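Local coordinates for Cif-like 1 (Burkholderia cenocepacia, PDB 7JQY), which probably hydrolyses epoxides as a Cif-like enzyme of the alpha/beta hydrolase fold, assembled here as an octamer, at residues B[14-19]-B[202-207]; B[190-195]-B[210-215]; B[196-201]-B[283-288]. The protein carries 1 engineered substitution. All coordinates share one frame; numbering follows the deposited sequence.

How the contacts relate
Each contact uses a piece of the helical region between strands 140-146 and 250-255, contact 2 lying wholly within it, and each crosses the other two along the chain. Contact 1 closes the longest loop, bringing the N-terminal arm back to 202-207, where helix 205-215 begins. Contact 2 closes a short helical hairpin between helices 187-198 and 205-215; it starts within the loop of contact 1 and ends beyond it. Contact 3 starts inside both earlier loops and carries the end of helix 187-198 to 283-288, after the last strand of the central sheet. Asp288 of contact 3 bonds Tyr195 and Tyr211 of contact 2, while Lys196 reaches Asn205 of contact 1.

Contact 1: residues B[14-19]-B[202-207]; sequences PAPGLP and ALSNDD
Pro16 and Asp207 bring the two backbones to 5.7 Å between their CA atoms, where the irregular arm 14-19 passes the first turn of helix 205-215. The bond between the segments runs from Gly17 N to Asp207 OD1, 2.9 Å long and nearly straight at 162°; the donor comes to the syn side of the carboxylate, 20° out of its plane. Gly17 adopts a positive phi, at which a CB would be jammed against the preceding carbonyl oxygen. The other carboxylate oxygen serves the same residue through a water, which donates to Asp207 OD2 at 2.7 Å and to Gly17 O. Tyr62 OH also bonds OD1, while Arg65 forms a long, weak ion pair with OD2. The carboxylate thus holds both backbone polar atoms of Gly17, one directly and one by way of the water, and a negative charge in the first turn of a helix is probably stabilised by the helix dipole. Ser204 is the N-cap: its OG, anti to the backbone N (chi1 160°), turns back to accept from Asp206 N at 3.1 Å. Pro16 lies against this capping group, its CB 3.3 Å from Ser204 OG, and the same CB reaches Asp206 CB. Further back, Pro14 sets its CG 3.5 Å from Ala202 O and its CB near Ser204 N. Arg28 of the second subunit packs on Pro14 and Ala202 and bonds Leu203 O, placing this end of the contact at a subunit interface. The result is an N-terminal arm, from before the first strand, fastened to the serine-capped start of a helix of the cap that is inserted between strands of the alpha/beta hydrolase sheet.

Contact 2: residues B[190-195]-B[210-215]; sequences YILDFY and VYADAY
Tyr195 OH is gripped by Asp288 OD2 and Gln59 NE2, and on the way to them it passes 3.0 Å from Tyr211 CE2. Tyr211 sends its own hydroxyl to the other oxygen of the same carboxylate, Asp288 OD1, and also meets Arg65 NH1. The two tyrosines thus reach out of a helix pair of the cap, which alpha/beta hydrolases of the epoxide hydrolase type insert between strands of the central sheet, down to residues outside the cap helices. The axes of the two helical segments run roughly antiparallel, at 137°, and approach to 9.3 Å. The side chains of Tyr195 and Tyr211 cross at about a right angle, yet their ring planes differ by just 24°; the rings are slid apart, centroids 5.3 Å from each other, and barely overlap. The closest ring carbons are Tyr195 CZ and Tyr211 CE2, at 3.4 Å. One turn away Ile191 fills the space between the helices: its CG2 sits 3.9 Å from Ala212 CB. Ile191 CG1 lies anti to the carbonyl carbon (chi1 -80°), and the side chains of Ile191 and Tyr215 cross at about a right angle, with CD1 doing the touching. Tyr215 OH bonds Gln59 O, and Ile191 CD1 rests 3.6 Å from Tyr215 CB.

Contact 3: residues B[196-201]-B[283-288]; sequences KKRTHV and GHWLPD
Arg198 and Trp285 have the most surface buried by the contact, the arginine's aliphatic part running obliquely beside the indole. Arg198 CB lies 3.8 Å from Trp285 NE1, and Arg198 CD is 4.0 Å from Trp285 CZ2. With its chain extended from CG to NE, Arg198 carries its guanidinium past the ring, the planes 54° apart, to where NH2 bonds Gln166 O. Trp285 NE1 itself bonds Tyr195 O, and Tyr195 stacks on the indole. Thr199 meets Trp285 at the ring edge, its CB 3.8 Å from CD1. The segment 283-288 follows the last strand of the sheet, and His284 stands where alpha/beta hydrolases usually carry their catalytic histidine, so it probably belongs to the active site. Its backbone is tied to Arg198: His284 N donates to Arg198 O at 2.9 Å, nearly along the C=O axis. Its CD2 sits over one face of Trp285, offset toward the rim. Gly283, the third main participant, passes so close that its CA is 3.8 Å from Arg198 O, while His200 CB approaches Gly283 N to 3.7 Å. Glu289 OE1 accepts from the backbone N of Gly283, His200 and Val201, binding both segments together.

Contact 1: residues B[14-19]-B[202-207]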
ATOM      1  N   PRO B  14      26.076  21.793   4.388  1.00 39.92           N
ATOM      2  CA  PRO B  14      25.359  22.116   3.146  1.00 38.48           C
ATOM      3  C   PRO B  14      24.160  23.032   3.387  1.00 41.41           C
ATOM      4  O   PRO B  14      23.414  22.871   4.358  1.00 40.40           O
ATOM      5  CB  PRO B  14      24.919  20.744   2.623  1.00 36.92           C
ATOM      6  CG  PRO B  14      25.902  19.769   3.247  1.00 40.68           C
ATOM      7  CD  PRO B  14      26.196  20.336   4.602  1.00 39.51           C
ATOM      8  N   ALA B  15      24.007  24.022   2.505  1.00 40.80           N
ATOM      9  CA  ALA B  15      22.910  24.988   2.538  1.00 42.95           C
ATOM     10  C   ALA B  15      21.938  24.719   1.394  1.00 39.71           C
ATOM     11  O   ALA B  15      22.241  25.048   0.238  1.00 39.04           O
ATOM     12  CB  ALA B  15      23.458  26.414   2.444  1.00 42.54           C
ATOM     13  N   PRO B  16      20.765  24.141   1.650  1.00 41.17           N
ATOM     14  CA  PRO B  16      19.851  23.787   0.556  1.00 38.91           C
ATOM     15  C   PRO B  16      19.116  24.990  -0.020  1.00 37.46           C
ATOM     16  O   PRO B  16      19.019  26.053   0.594  1.00 39.84           O
ATOM     17  CB  PRO B  16      18.859  22.822   1.219  1.00 37.93           C
ATOM     18  CG  PRO B  16      18.838  23.240   2.664  1.00 38.97           C
ATOM     19  CD  PRO B  16      20.257  23.704   2.967  1.00 40.64           C
ATOM     20  N   GLY B  17      18.599  24.797  -1.236  1.00 37.54           N
ATOM     21  CA  GLY B  17      17.693  25.743  -1.870  1.00 35.98           C
ATOM     22  C   GLY B  17      18.376  26.659  -2.873  1.00 36.72           C
ATOM     23  O   GLY B  17      19.579  26.585  -3.139  1.00 35.73           O
ATOM     24  N   LEU B  18      17.559  27.539  -3.437  1.00 37.00           N
ATOM     25  CA  LEU B  18      18.051  28.559  -4.342  1.00 39.33           C
ATOM     26  C   LEU B  18      18.906  29.564  -3.574  1.00 39.40           C
ATOM     27  O   LEU B  18      18.667  29.812  -2.391  1.00 40.21           O
ATOM     28  CB  LEU B  18      16.886  29.298  -5.010  1.00 36.48           C
ATOM     29  CG  LEU B  18      15.885  28.502  -5.845  1.00 38.00           C
ATOM     30  CD1 LEU B  18      14.665  29.358  -6.212  1.00 35.82           C
ATOM     31  CD2 LEU B  18      16.563  27.959  -7.092  1.00 37.78           C
ATOM     32  N   PRO B  19      19.914  30.146  -4.218  1.00 39.21           N
ATOM     33  CA  PRO B  19      20.698  31.197  -3.561  1.00 41.27           C
ATOM     34  C   PRO B  19      19.860  32.449  -3.339  1.00 42.21           C
ATOM     35  O   PRO B  19      18.870  32.699  -4.034  1.00 42.93           O
ATOM     36  CB  PRO B  19      21.850  31.454  -4.537  1.00 39.93           C
ATOM     37  CG  PRO B  19      21.325  31.004  -5.869  1.00 39.34           C
ATOM     38  CD  PRO B  19      20.368  29.881  -5.597  1.00 39.99           C
ATOM     39  N   ALA B 202      29.395  16.608  -0.015  1.00 35.82           N
ATOM     40  CA  ALA B 202      28.119  16.304   0.618  1.00 35.07           C
ATOM     41  C   ALA B 202      27.050  17.301   0.174  1.00 33.92           C
ATOM     42  O   ALA B 202      27.248  18.517   0.253  1.00 30.61           O
ATOM     43  CB  ALA B 202      28.258  16.325   2.138  1.00 32.20           C
ATOM     44  N   LEU B 203      25.919  16.780  -0.297  1.00 33.25           N
ATOM     45  CA  LEU B 203      24.788  17.595  -0.712  1.00 35.14           C
ATOM     46  C   LEU B 203      23.618  17.424   0.251  1.00 34.78           C
ATOM     47  O   LEU B 203      23.536  16.457   1.014  1.00 35.33           O
ATOM     48  CB  LEU B 203      24.350  17.228  -2.131  1.00 38.37           C
ATOM     49  CG  LEU B 203      25.533  17.150  -3.096  1.00 34.53           C
ATOM     50  CD1 LEU B 203      25.141  16.387  -4.347  1.00 35.76           C
ATOM     51  CD2 LEU B 203      25.995  18.556  -3.430  1.00 34.48           C
ATOM     52  N   SER B 204      22.700  18.378   0.206  1.00 34.76           N
ATOM     53  CA  SER B 204      21.542  18.325   1.083  1.00 35.88           C
ATOM     54  C   SER B 204      20.480  17.456   0.436  1.00 32.24           C
ATOM     55  O   SER B 204      20.281  17.511  -0.782  1.00 33.08           O
ATOM     56  CB  SER B 204      20.990  19.724   1.347  1.00 36.13           C
ATOM     57  OG  SER B 204      19.642  19.665   1.793  1.00 39.60           O
ATOM     58  N   ASN B 205      19.835  16.621   1.255  1.00 32.74           N
ATOM     59  CA  ASN B 205      18.759  15.776   0.756  1.00 32.40           C
ATOM     60  C   ASN B 205      17.640  16.606   0.146  1.00 34.07           C
ATOM     61  O   ASN B 205      17.003  16.176  -0.822  1.00 33.37           O
ATOM     62  CB  ASN B 205      18.177  14.924   1.884  1.00 32.90           C
ATOM     63  CG  ASN B 205      19.107  13.833   2.339  1.00 34.50           C
ATOM     64  OD1 ASN B 205      20.032  13.437   1.625  1.00 33.64           O
ATOM     65  ND2 ASN B 205      18.857  13.319   3.535  1.00 31.34           N
ATOM     66  N   ASP B 206      17.372  17.788   0.706  1.00 34.17           N
ATOM     67  CA  ASP B 206      16.284  18.600   0.183  1.00 32.84           C
ATOM     68  C   ASP B 206      16.549  19.028  -1.251  1.00 34.49           C
ATOM     69  O   ASP B 206      15.613  19.121  -2.045  1.00 35.68           O
ATOM     70  CB  ASP B 206      16.064  19.835   1.055  1.00 36.41           C
ATOM     71  CG  ASP B 206      15.701  19.488   2.485  1.00 37.16           C
ATOM     72  OD1 ASP B 206      15.376  18.309   2.764  1.00 36.09           O
ATOM     73  OD2 ASP B 206      15.763  20.402   3.331  1.00 39.03           O
ATOM     74  N   ASP B 207      17.818  19.241  -1.616  1.00 33.16           N
ATOM     75  CA  ASP B 207      18.123  19.638  -2.989  1.00 32.47           C
ATOM     76  C   ASP B 207      17.916  18.474  -3.953  1.00 33.27           C
ATOM     77  O   ASP B 207      17.307  18.638  -5.014  1.00 31.05           O
ATOM     78  CB  ASP B 207      19.566  20.140  -3.085  1.00 32.66           C
ATOM     79  CG  ASP B 207      19.715  21.586  -2.681  1.00 34.33           C
ATOM     80  OD1 ASP B 207      18.742  22.369  -2.833  1.00 28.92           O
ATOM     81  OD2 ASP B 207      20.821  21.936  -2.222  1.00 25.92           O
TER
HETATM   82  O   HOH W   1      21.576  24.334  -3.129  1.00 31.42           O

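Contact 2: residues B[190-195]-B[210-215]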
ATOM      1  N   TYR B 190      15.322   5.849  -5.090  1.00 31.93           N
ATOM      2  CA  TYR B 190      16.170   5.471  -6.212  1.00 33.75           C
ATOM      3  C   TYR B 190      17.112   6.603  -6.599  1.00 35.13           C
ATOM      4  O   TYR B 190      18.310   6.378  -6.801  1.00 32.68           O
ATOM      5  CB  TYR B 190      15.304   5.056  -7.403  1.00 33.18           C
ATOM      6  CG  TYR B 190      16.086   4.571  -8.615  1.00 36.60           C
ATOM      7  CD1 TYR B 190      16.710   3.318  -8.618  1.00 33.11           C
ATOM      8  CD2 TYR B 190      16.178   5.351  -9.764  1.00 35.89           C
ATOM      9  CE1 TYR B 190      17.397   2.867  -9.724  1.00 32.94           C
ATOM     10  CE2 TYR B 190      16.874   4.909 -10.884  1.00 35.24           C
ATOM     11  CZ  TYR B 190      17.482   3.665 -10.857  1.00 36.18           C
ATOM     12  OH  TYR B 190      18.177   3.222 -11.964  1.00 34.81           O
ATOM     13  N   ILE B 191      16.597   7.831  -6.678  1.00 32.42           N
ATOM     14  CA  ILE B 191      17.383   8.944  -7.202  1.00 32.09           C
ATOM     15  C   ILE B 191      18.349   9.490  -6.153  1.00 33.92           C
ATOM     16  O   ILE B 191      19.461   9.915  -6.486  1.00 28.52           O
ATOM     17  CB  ILE B 191      16.435  10.026  -7.748  1.00 32.08           C
ATOM     18  CG1 ILE B 191      15.947   9.619  -9.134  1.00 32.36           C
ATOM     19  CG2 ILE B 191      17.098  11.389  -7.796  1.00 31.40           C
ATOM     20  CD1 ILE B 191      14.560  10.206  -9.500  1.00 29.63           C
ATOM     21  N   LEU B 192      17.943   9.525  -4.879  1.00 33.67           N
ATOM     22  CA  LEU B 192      18.872   9.957  -3.837  1.00 33.70           C
ATOM     23  C   LEU B 192      20.073   9.024  -3.762  1.00 34.23           C
ATOM     24  O   LEU B 192      21.212   9.473  -3.583  1.00 32.14           O
ATOM     25  CB  LEU B 192      18.168  10.019  -2.479  1.00 32.50           C
ATOM     26  CG  LEU B 192      17.752  11.383  -1.930  1.00 34.24           C
ATOM     27  CD1 LEU B 192      16.624  11.993  -2.769  1.00 35.31           C
ATOM     28  CD2 LEU B 192      17.308  11.224  -0.496  1.00 32.15           C
ATOM     29  N   ASP B 193      19.834   7.717  -3.877  1.00 33.55           N
ATOM     30  CA  ASP B 193      20.942   6.773  -3.846  1.00 34.38           C
ATOM     31  C   ASP B 193      21.815   6.929  -5.080  1.00 36.78           C
ATOM     32  O   ASP B 193      23.047   6.999  -4.977  1.00 34.27           O
ATOM     33  CB  ASP B 193      20.423   5.343  -3.747  1.00 33.55           C
ATOM     34  CG  ASP B 193      21.533   4.358  -3.423  1.00 36.77           C
ATOM     35  OD1 ASP B 193      21.868   4.223  -2.225  1.00 36.66           O
ATOM     36  OD2 ASP B 193      22.079   3.747  -4.366  1.00 33.69           O
ATOM     37  N   PHE B 194      21.186   7.016  -6.258  1.00 34.82           N
ATOM     38  CA  PHE B 194      21.947   7.236  -7.480  1.00 36.18           C
ATOM     39  C   PHE B 194      22.845   8.463  -7.344  1.00 38.14           C
ATOM     40  O   PHE B 194      24.036   8.421  -7.689  1.00 35.37           O
ATOM     41  CB  PHE B 194      20.985   7.391  -8.658  1.00 34.33           C
ATOM     42  CG  PHE B 194      21.653   7.389  -9.986  1.00 35.18           C
ATOM     43  CD1 PHE B 194      22.219   8.551 -10.489  1.00 36.34           C
ATOM     44  CD2 PHE B 194      21.724   6.225 -10.737  1.00 35.12           C
ATOM     45  CE1 PHE B 194      22.857   8.553 -11.722  1.00 34.32           C
ATOM     46  CE2 PHE B 194      22.361   6.215 -11.969  1.00 34.33           C
ATOM     47  CZ  PHE B 194      22.927   7.378 -12.461  1.00 33.12           C
ATOM     48  N   TYR B 195      22.319   9.520  -6.774  1.00 31.32           N
ATOM     49  CA  TYR B 195      23.050  10.722  -6.632  1.00 32.76           C
ATOM     50  C   TYR B 195      24.180  10.645  -5.644  1.00 35.11           C
ATOM     51  O   TYR B 195      25.254  10.997  -5.961  1.00 34.06           O
ATOM     52  CB  TYR B 195      22.109  11.843  -6.217  1.00 34.87           C
ATOM     53  CG  TYR B 195      22.174  13.080  -7.034  1.00 34.81           C
ATOM     54  CD1 TYR B 195      21.415  13.222  -8.142  1.00 37.64           C
ATOM     55  CD2 TYR B 195      22.966  14.109  -6.683  1.00 40.34           C
ATOM     56  CE1 TYR B 195      21.457  14.361  -8.896  1.00 37.52           C
ATOM     57  CE2 TYR B 195      23.018  15.245  -7.426  1.00 39.69           C
ATOM     58  CZ  TYR B 195      22.252  15.362  -8.531  1.00 38.40           C
ATOM     59  OH  TYR B 195      22.283  16.486  -9.268  1.00 47.65           O
ATOM     60  N   VAL B 210      14.317  17.695  -4.885  1.00 32.79           N
ATOM     61  CA  VAL B 210      13.707  18.507  -5.930  1.00 33.06           C
ATOM     62  C   VAL B 210      13.759  17.773  -7.264  1.00 35.54           C
ATOM     63  O   VAL B 210      12.763  17.727  -8.004  1.00 33.72           O
ATOM     64  CB  VAL B 210      14.416  19.868  -6.011  1.00 32.74           C
ATOM     65  CG1 VAL B 210      13.909  20.665  -7.204  1.00 30.48           C
ATOM     66  CG2 VAL B 210      14.239  20.628  -4.706  1.00 35.38           C
ATOM     67  N   TYR B 211      14.911  17.170  -7.584  1.00 31.34           N
ATOM     68  CA  TYR B 211      15.007  16.340  -8.782  1.00 31.00           C
ATOM     69  C   TYR B 211      14.094  15.125  -8.677  1.00 29.53           C
ATOM     70  O   TYR B 211      13.322  14.829  -9.596  1.00 29.16           O
ATOM     71  CB  TYR B 211      16.447  15.871  -9.001  1.00 31.55           C
ATOM     72  CG  TYR B 211      17.523  16.927  -8.983  1.00 32.68           C
ATOM     73  CD1 TYR B 211      17.395  18.109  -9.717  1.00 29.94           C
ATOM     74  CD2 TYR B 211      18.699  16.714  -8.271  1.00 31.87           C
ATOM     75  CE1 TYR B 211      18.398  19.063  -9.709  1.00 31.90           C
ATOM     76  CE2 TYR B 211      19.708  17.654  -8.258  1.00 32.43           C
ATOM     77  CZ  TYR B 211      19.564  18.824  -8.982  1.00 35.68           C
ATOM     78  OH  TYR B 211      20.575  19.757  -8.960  1.00 33.45           O
ATOM     79  N   ALA B 212      14.186  14.391  -7.566  1.00 31.43           N
ATOM     80  CA  ALA B 212      13.421  13.155  -7.432  1.00 31.83           C
ATOM     81  C   ALA B 212      11.921  13.416  -7.562  1.00 32.85           C
ATOM     82  O   ALA B 212      11.201  12.621  -8.181  1.00 32.31           O
ATOM     83  CB  ALA B 212      13.754  12.471  -6.104  1.00 30.23           C
ATOM     84  N   ASP B 213      11.425  14.517  -6.979  1.00 32.62           N
ATOM     85  CA  ASP B 213       9.996  14.826  -7.090  1.00 34.44           C
ATOM     86  C   ASP B 213       9.591  15.164  -8.525  1.00 33.87           C
ATOM     87  O   ASP B 213       8.460  14.880  -8.934  1.00 33.66           O
ATOM     88  CB  ASP B 213       9.615  15.955  -6.123  1.00 33.42           C
ATOM     89  CG  ASP B 213       9.766  15.539  -4.653  1.00 38.71           C
ATOM     90  OD1 ASP B 213      10.109  14.353  -4.378  1.00 37.49           O
ATOM     91  OD2 ASP B 213       9.563  16.398  -3.771  1.00 35.86           O
ATOM     92  N   ALA B 214      10.480  15.773  -9.305  1.00 33.48           N
ATOM     93  CA  ALA B 214      10.149  16.007 -10.705  1.00 33.46           C
ATOM     94  C   ALA B 214       9.958  14.690 -11.457  1.00 33.93           C
ATOM     95  O   ALA B 214       9.033  14.557 -12.267  1.00 32.37           O
ATOM     96  CB  ALA B 214      11.229  16.856 -11.363  1.00 33.48           C
ATOM     97  N   TYR B 215      10.811  13.700 -11.189  1.00 28.58           N
ATOM     98  CA  TYR B 215      10.758  12.416 -11.879  1.00 28.14           C
ATOM     99  C   TYR B 215       9.640  11.517 -11.372  1.00 30.99           C
ATOM    100  O   TYR B 215       9.331  10.515 -12.025  1.00 32.07           O
ATOM    101  CB  TYR B 215      12.139  11.713 -11.770  1.00 30.27           C
ATOM    102  CG  TYR B 215      13.113  12.377 -12.723  1.00 29.40           C
ATOM    103  CD1 TYR B 215      13.267  11.909 -14.024  1.00 28.90           C
ATOM    104  CD2 TYR B 215      13.796  13.530 -12.357  1.00 26.48           C
ATOM    105  CE1 TYR B 215      14.101  12.550 -14.921  1.00 27.16           C
ATOM    106  CE2 TYR B 215      14.630  14.177 -13.244  1.00 23.78           C
ATOM    107  CZ  TYR B 215      14.782  13.679 -14.524  1.00 28.14           C
ATOM    108  OH  TYR B 215      15.611  14.331 -15.420  1.00 32.25           O
TER

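Contact 3: residues B[196-201]-B[283-288]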
ATOM      1  N   LYS B 196      23.931  10.134  -4.461  1.00 33.59           N
ATOM      2  CA  LYS B 196      24.944  10.160  -3.412  1.00 34.83           C
ATOM      3  C   LYS B 196      26.100   9.217  -3.710  1.00 33.94           C
ATOM      4  O   LYS B 196      27.234   9.495  -3.313  1.00 34.84           O
ATOM      5  CB  LYS B 196      24.310   9.821  -2.066  1.00 34.08           C
ATOM      6  CG  LYS B 196      23.403  10.910  -1.535  1.00 33.64           C
ATOM      7  CD  LYS B 196      22.935  10.544  -0.157  1.00 34.40           C
ATOM      8  CE  LYS B 196      21.523  10.982   0.126  1.00 30.62           C
ATOM      9  NZ  LYS B 196      21.319  11.073   1.606  1.00 30.02           N
ATOM     10  N   LYS B 197      25.846   8.121  -4.426  1.00 36.45           N
ATOM     11  CA  LYS B 197      26.922   7.205  -4.783  1.00 35.94           C
ATOM     12  C   LYS B 197      27.933   7.841  -5.729  1.00 38.75           C
ATOM     13  O   LYS B 197      29.083   7.395  -5.782  1.00 36.60           O
ATOM     14  CB  LYS B 197      26.334   5.942  -5.422  1.00 36.18           C
ATOM     15  CG  LYS B 197      26.079   4.840  -4.427  1.00 40.00           C
ATOM     16  CD  LYS B 197      25.316   3.680  -5.020  1.00 39.57           C
ATOM     17  CE  LYS B 197      25.354   2.515  -4.045  1.00 38.72           C
ATOM     18  NZ  LYS B 197      24.037   2.309  -3.383  1.00 39.89           N
ATOM     19  N   ARG B 198      27.546   8.891  -6.450  1.00 37.29           N
ATOM     20  CA  ARG B 198      28.416   9.529  -7.426  1.00 35.91           C
ATOM     21  C   ARG B 198      28.893  10.908  -6.992  1.00 35.92           C
ATOM     22  O   ARG B 198      29.659  11.543  -7.723  1.00 35.46           O
ATOM     23  CB  ARG B 198      27.691   9.632  -8.773  1.00 36.57           C
ATOM     24  CG  ARG B 198      27.411   8.281  -9.432  1.00 36.35           C
ATOM     25  CD  ARG B 198      26.311   8.402 -10.524  1.00 36.35           C
ATOM     26  NE  ARG B 198      26.222   7.174 -11.307  1.00 35.18           N
ATOM     27  CZ  ARG B 198      25.636   6.059 -10.886  1.00 37.72           C
ATOM     28  NH1 ARG B 198      25.060   6.009  -9.683  1.00 37.84           N
ATOM     29  NH2 ARG B 198      25.635   4.985 -11.664  1.00 38.57           N
ATOM     30  N   THR B 199      28.432  11.414  -5.854  1.00 34.03           N
ATOM     31  CA  THR B 199      28.911  12.700  -5.378  1.00 33.73           C
ATOM     32  C   THR B 199      30.139  12.495  -4.499  1.00 34.28           C
ATOM     33  O   THR B 199      30.396  11.399  -3.987  1.00 34.66           O
ATOM     34  CB  THR B 199      27.816  13.453  -4.607  1.00 32.13           C
ATOM     35  OG1 THR B 199      28.181  14.831  -4.466  1.00 30.94           O
ATOM     36  CG2 THR B 199      27.606  12.855  -3.224  1.00 33.28           C
ATOM     37  N   HIS B 200      30.934  13.543  -4.377  1.00 31.71           N
ATOM     38  CA  HIS B 200      31.994  13.551  -3.372  1.00 38.60           C
ATOM     39  C   HIS B 200      31.806  14.658  -2.357  1.00 38.40           C
ATOM     40  O   HIS B 200      32.107  14.463  -1.174  1.00 39.28           O
ATOM     41  CB  HIS B 200      33.391  13.673  -4.008  1.00 37.65           C
ATOM     42  CG  HIS B 200      34.502  13.550  -3.016  1.00 40.14           C
ATOM     43  ND1 HIS B 200      35.283  14.621  -2.636  1.00 41.30           N
ATOM     44  CD2 HIS B 200      34.941  12.489  -2.299  1.00 38.86           C
ATOM     45  CE1 HIS B 200      36.166  14.221  -1.739  1.00 38.05           C
ATOM     46  NE2 HIS B 200      35.979  12.932  -1.517  1.00 38.91           N
ATOM     47  N   VAL B 201      31.345  15.824  -2.800  1.00 37.06           N
ATOM     48  CA  VAL B 201      30.914  16.879  -1.892  1.00 37.99           C
ATOM     49  C   VAL B 201      29.547  16.503  -1.336  1.00 37.00           C
ATOM     50  O   VAL B 201      28.638  16.131  -2.090  1.00 35.26           O
ATOM     51  CB  VAL B 201      30.866  18.231  -2.624  1.00 36.38           C
ATOM     52  CG1 VAL B 201      30.286  19.323  -1.725  1.00 33.74           C
ATOM     53  CG2 VAL B 201      32.271  18.614  -3.116  1.00 36.67           C
ATOM     54  N   GLY B 283      32.919  15.348  -7.278  1.00 40.10           N
ATOM     55  CA  GLY B 283      32.395  14.142  -7.883  1.00 36.97           C
ATOM     56  C   GLY B 283      31.770  14.365  -9.240  1.00 35.05           C
ATOM     57  O   GLY B 283      32.193  15.234 -10.005  1.00 32.75           O
ATOM     58  N   HIS B 284      30.685  13.638  -9.496  1.00 37.96           N
ATOM     59  CA  HIS B 284      30.059  13.579 -10.806  1.00 36.91           C
ATOM     60  C   HIS B 284      29.185  14.789 -11.109  1.00 35.80           C
ATOM     61  O   HIS B 284      28.943  15.070 -12.288  1.00 36.09           O
ATOM     62  CB  HIS B 284      29.226  12.298 -10.898  1.00 36.38           C
ATOM     63  CG  HIS B 284      28.705  11.994 -12.266  1.00 37.71           C
ATOM     64  ND1 HIS B 284      29.513  11.542 -13.290  1.00 40.60           N
ATOM     65  CD2 HIS B 284      27.451  12.051 -12.774  1.00 35.63           C
ATOM     66  CE1 HIS B 284      28.779  11.340 -14.371  1.00 39.44           C
ATOM     67  NE2 HIS B 284      27.525  11.647 -14.086  1.00 36.77           N
ATOM     68  N   TRP B 285      28.724  15.517 -10.092  1.00 33.34           N
ATOM     69  CA  TRP B 285      27.696  16.555 -10.261  1.00 34.88           C
ATOM     70  C   TRP B 285      28.323  17.937 -10.104  1.00 34.62           C
ATOM     71  O   TRP B 285      28.162  18.598  -9.080  1.00 35.81           O
ATOM     72  CB  TRP B 285      26.551  16.355  -9.251  1.00 31.97           C
ATOM     73  CG  TRP B 285      26.122  14.924  -9.086  1.00 34.61           C
ATOM     74  CD1 TRP B 285      26.435  14.084  -8.047  1.00 33.50           C
ATOM     75  CD2 TRP B 285      25.290  14.170  -9.978  1.00 33.09           C
ATOM     76  NE1 TRP B 285      25.844  12.859  -8.242  1.00 33.60           N
ATOM     77  CE2 TRP B 285      25.137  12.884  -9.418  1.00 31.96           C
ATOM     78  CE3 TRP B 285      24.655  14.459 -11.193  1.00 35.53           C
ATOM     79  CZ2 TRP B 285      24.387  11.879 -10.041  1.00 30.83           C
ATOM     80  CZ3 TRP B 285      23.908  13.461 -11.810  1.00 33.11           C
ATOM     81  CH2 TRP B 285      23.786  12.183 -11.232  1.00 33.50           C
ATOM     82  N   LEU B 286      28.996  18.393 -11.157  1.00 34.08           N
ATOM     83  CA  LEU B 286      29.740  19.647 -11.070  1.00 35.77           C
ATOM     84  C   LEU B 286      28.883  20.833 -10.648  1.00 35.40           C
ATOM     85  O   LEU B 286      29.301  21.563  -9.732  1.00 34.65           O
ATOM     86  CB  LEU B 286      30.463  19.915 -12.396  1.00 39.23           C
ATOM     87  CG  LEU B 286      31.990  19.944 -12.278  1.00 38.84           C
ATOM     88  CD1 LEU B 286      32.612  20.326 -13.613  1.00 39.30           C
ATOM     89  CD2 LEU B 286      32.440  20.898 -11.174  1.00 37.05           C
ATOM     90  N   PRO B 287      27.712  21.096 -11.250  1.00 36.14           N
ATOM     91  CA  PRO B 287      26.914  22.252 -10.796  1.00 35.16           C
ATOM     92  C   PRO B 287      26.441  22.143  -9.354  1.00 33.54           C
ATOM     93  O   PRO B 287      26.277  23.175  -8.692  1.00 33.68           O
ATOM     94  CB  PRO B 287      25.735  22.279 -11.782  1.00 32.96           C
ATOM     95  CG  PRO B 287      26.221  21.547 -12.982  1.00 36.48           C
ATOM     96  CD  PRO B 287      27.113  20.461 -12.438  1.00 32.29           C
ATOM     97  N   ASP B 288      26.180  20.935  -8.849  1.00 34.26           N
ATOM     98  CA  ASP B 288      25.778  20.793  -7.450  1.00 34.18           C
ATOM     99  C   ASP B 288      26.968  20.867  -6.505  1.00 35.96           C
ATOM    100  O   ASP B 288      26.871  21.467  -5.426  1.00 39.34           O
ATOM    101  CB  ASP B 288      25.044  19.467  -7.230  1.00 32.26           C
ATOM    102  CG  ASP B 288      23.702  19.419  -7.926  1.00 34.82           C
ATOM    103  OD1 ASP B 288      22.754  20.094  -7.453  1.00 33.22           O
ATOM    104  OD2 ASP B 288      23.598  18.706  -8.945  1.00 32.92           O
TER